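Long-range contact in putative ABC transporter, periplasmic binding protein, amino acid (Neisseria gonorrhoeae, PDB 2YLN), which probably serves as the periplasmic solute receptor that captures L-cystine and delivers it to an amino acid ABC transporter: residues A[136-141]-A[240-245]. The protein carries 1 engineered substitution. Residues are numbered along the deposited sequence; the frame is centred on the assembly and turned at random.
Sequences DKSEPY and SGLIVN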
loop_
_atom_site.group_PDB
_atom_site.type_symbol
_atom_site.label_atom_id
_atom_site.label_comp_id
_atom_site.label_asym_id
_atom_site.label_seq_id
_atom_site.Cartn_x
_atom_site.Cartn_y
_atom_site.Cartn_z
ATOM N N ASP A 136 8.034 -12.383 4.128
ATOM C CA ASP A 136 8.553 -11.623 5.236
ATOM C C ASP A 136 8.434 -10.134 4.906
ATOM O O ASP A 136 8.377 -9.705 3.751
ATOM C CB ASP A 136 10.048 -11.933 5.450
ATOM C CG ASP A 136 10.295 -13.294 6.027
ATOM O OD1 ASP A 136 9.446 -13.768 6.809
ATOM O OD2 ASP A 136 11.318 -13.891 5.713
ATOM N N LYS A 137 8.322 -9.322 5.956
ATOM C CA LYS A 137 8.189 -7.874 5.882
ATOM C C LYS A 137 9.324 -7.231 6.670
ATOM O O LYS A 137 9.663 -7.642 7.767
ATOM C CB LYS A 137 6.846 -7.463 6.498
ATOM C CG LYS A 137 6.518 -6.016 6.440
ATOM C CD LYS A 137 5.235 -5.677 7.229
ATOM C CE LYS A 137 5.446 -5.663 8.735
ATOM N NZ LYS A 137 4.208 -5.303 9.492
ATOM N N SER A 138 9.936 -6.211 6.071
ATOM C CA SER A 138 10.913 -5.396 6.797
ATOM C C SER A 138 10.281 -4.699 7.992
ATOM O O SER A 138 9.065 -4.608 8.135
ATOM C CB SER A 138 11.444 -4.328 5.846
ATOM O OG SER A 138 10.519 -3.304 5.553
ATOM N N GLU A 139 11.129 -4.045 8.781
ATOM C CA GLU A 139 10.694 -3.017 9.665
ATOM C C GLU A 139 9.729 -2.120 8.945
ATOM O O GLU A 139 10.010 -1.695 7.826
ATOM C CB GLU A 139 11.918 -2.160 10.062
ATOM C CG GLU A 139 11.584 -0.951 10.922
ATOM C CD GLU A 139 11.154 -1.290 12.298
ATOM O OE1 GLU A 139 11.492 -2.364 12.824
ATOM O OE2 GLU A 139 10.525 -0.337 12.896
ATOM N N PRO A 140 8.577 -1.749 9.566
ATOM C CA PRO A 140 7.684 -0.894 8.849
ATOM C C PRO A 140 8.240 0.498 8.589
ATOM O O PRO A 140 8.926 1.076 9.436
ATOM C CB PRO A 140 6.452 -0.817 9.749
ATOM C CG PRO A 140 6.453 -2.180 10.457
ATOM C CD PRO A 140 7.978 -2.350 10.755
ATOM N N TYR A 141 7.884 1.035 7.442
ATOM C CA TYR A 141 8.130 2.425 7.101
ATOM C C TYR A 141 6.945 3.327 7.320
ATOM O O TYR A 141 7.091 4.558 7.235
ATOM C CB TYR A 141 8.770 2.595 5.742
ATOM C CG TYR A 141 8.064 1.907 4.562
ATOM C CD1 TYR A 141 6.804 2.229 4.224
ATOM C CD2 TYR A 141 8.675 0.954 3.827
ATOM C CE1 TYR A 141 6.158 1.650 3.138
ATOM C CE2 TYR A 141 8.093 0.380 2.698
ATOM C CZ TYR A 141 6.813 0.766 2.367
ATOM O OH TYR A 141 6.249 0.189 1.227
ATOM N N SER A 240 3.192 -1.053 7.315
ATOM C CA SER A 240 3.629 -1.448 5.962
ATOM C C SER A 240 5.132 -1.455 5.851
ATOM O O SER A 240 5.780 -0.563 6.390
ATOM C CB SER A 240 3.092 -0.474 4.915
ATOM O OG SER A 240 1.680 -0.537 4.800
ATOM N N GLY A 241 5.676 -2.448 5.176
ATOM C CA GLY A 241 7.078 -2.529 4.952
ATOM C C GLY A 241 7.395 -3.148 3.612
ATOM O O GLY A 241 6.511 -3.512 2.856
ATOM N N LEU A 242 8.692 -3.228 3.305
ATOM C CA LEU A 242 9.103 -3.901 2.088
ATOM C C LEU A 242 8.839 -5.390 2.238
ATOM O O LEU A 242 9.177 -6.009 3.278
ATOM C CB LEU A 242 10.584 -3.672 1.813
ATOM C CG LEU A 242 10.935 -2.187 1.506
ATOM C CD1 LEU A 242 12.447 -2.038 1.423
ATOM C CD2 LEU A 242 10.240 -1.694 0.272
ATOM N N ILE A 243 8.184 -6.023 1.257
ATOM C CA ILE A 243 7.777 -7.415 1.320
ATOM C C ILE A 243 8.656 -8.242 0.373
ATOM O O ILE A 243 8.853 -7.869 -0.775
ATOM C CB ILE A 243 6.304 -7.603 0.913
ATOM C CG1 ILE A 243 5.363 -6.574 1.560
ATOM C CG2 ILE A 243 5.862 -9.020 1.195
ATOM C CD1 ILE A 243 5.327 -6.648 3.081
ATOM N N VAL A 244 9.170 -9.343 0.905
ATOM C CA VAL A 244 9.917 -10.300 0.082
ATOM C C VAL A 244 9.413 -11.689 0.310
ATOM O O VAL A 244 8.666 -12.002 1.253
ATOM C CB VAL A 244 11.436 -10.258 0.376
ATOM C CG1 VAL A 244 12.071 -8.915 0.045
ATOM C CG2 VAL A 244 11.721 -10.590 1.843
ATOM N N ASN A 245 9.803 -12.586 -0.593
ATOM C CA ASN A 245 9.614 -13.995 -0.349
ATOM C C ASN A 245 10.363 -14.429 0.885
ATOM O O ASN A 245 11.497 -13.948 1.122
ATOM C CB ASN A 245 10.077 -14.836 -1.551
ATOM C CG ASN A 245 9.140 -14.746 -2.683
ATOM O OD1 ASN A 245 8.090 -15.341 -2.601
ATOM N ND2 ASN A 245 9.441 -13.959 -3.708
HETATM O O HOH W 1 12.960 -13.566 3.595
HETATM O O HOH W 2 4.688 -2.133 1.285
#
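Asp136 and Val244 form a hydrogen-bonded antiparallel pair, Asp136 N to Val244 O and Val244 N to Asp136 O both 3.0 Å, where the short strand 135-137 pairs with strand 238-245 in the mixed sheet of a family 3 solute-binding protein. The next backbone bond comes two residues on, from Ser138 N to Leu242 O, beyond the non-hydrogen-bonded pair Lys137-Ile243, and then the regular pattern gives way to a side-chain substitute. Ser138 OG takes the N-H of Leu242 at 2.9 Å and passes its own hydrogen to Glu139 O, 2.8 Å away and approached from above the carbonyl plane; a chi1 of 72° sets OG between backbone N and carbonyl carbon, from where it reaches both partners. Beyond Pro140, Tyr141 N hydrogen-bonds to Ser240 O.

Apolar contacts fill in around this frame. The Tyr141 ring receives Gly241 CA over one face in a CH-pi contact, 4.1 Å from the centroid, while Leu242 CD2 lies at its edge. Lys137 lays its CG against Ile243 CD1, its amino group reaching Gly239 O.

Water completes the polar ends. One bridges Asp136 OD2 and Asn245 O, while OD1 makes a salt bridge with Lys246; another donates to Gly241 O and to Tyr141 OH, 2.8 Å from each, a hydroxyl also hydrogen-bonded to Asp83 OD2.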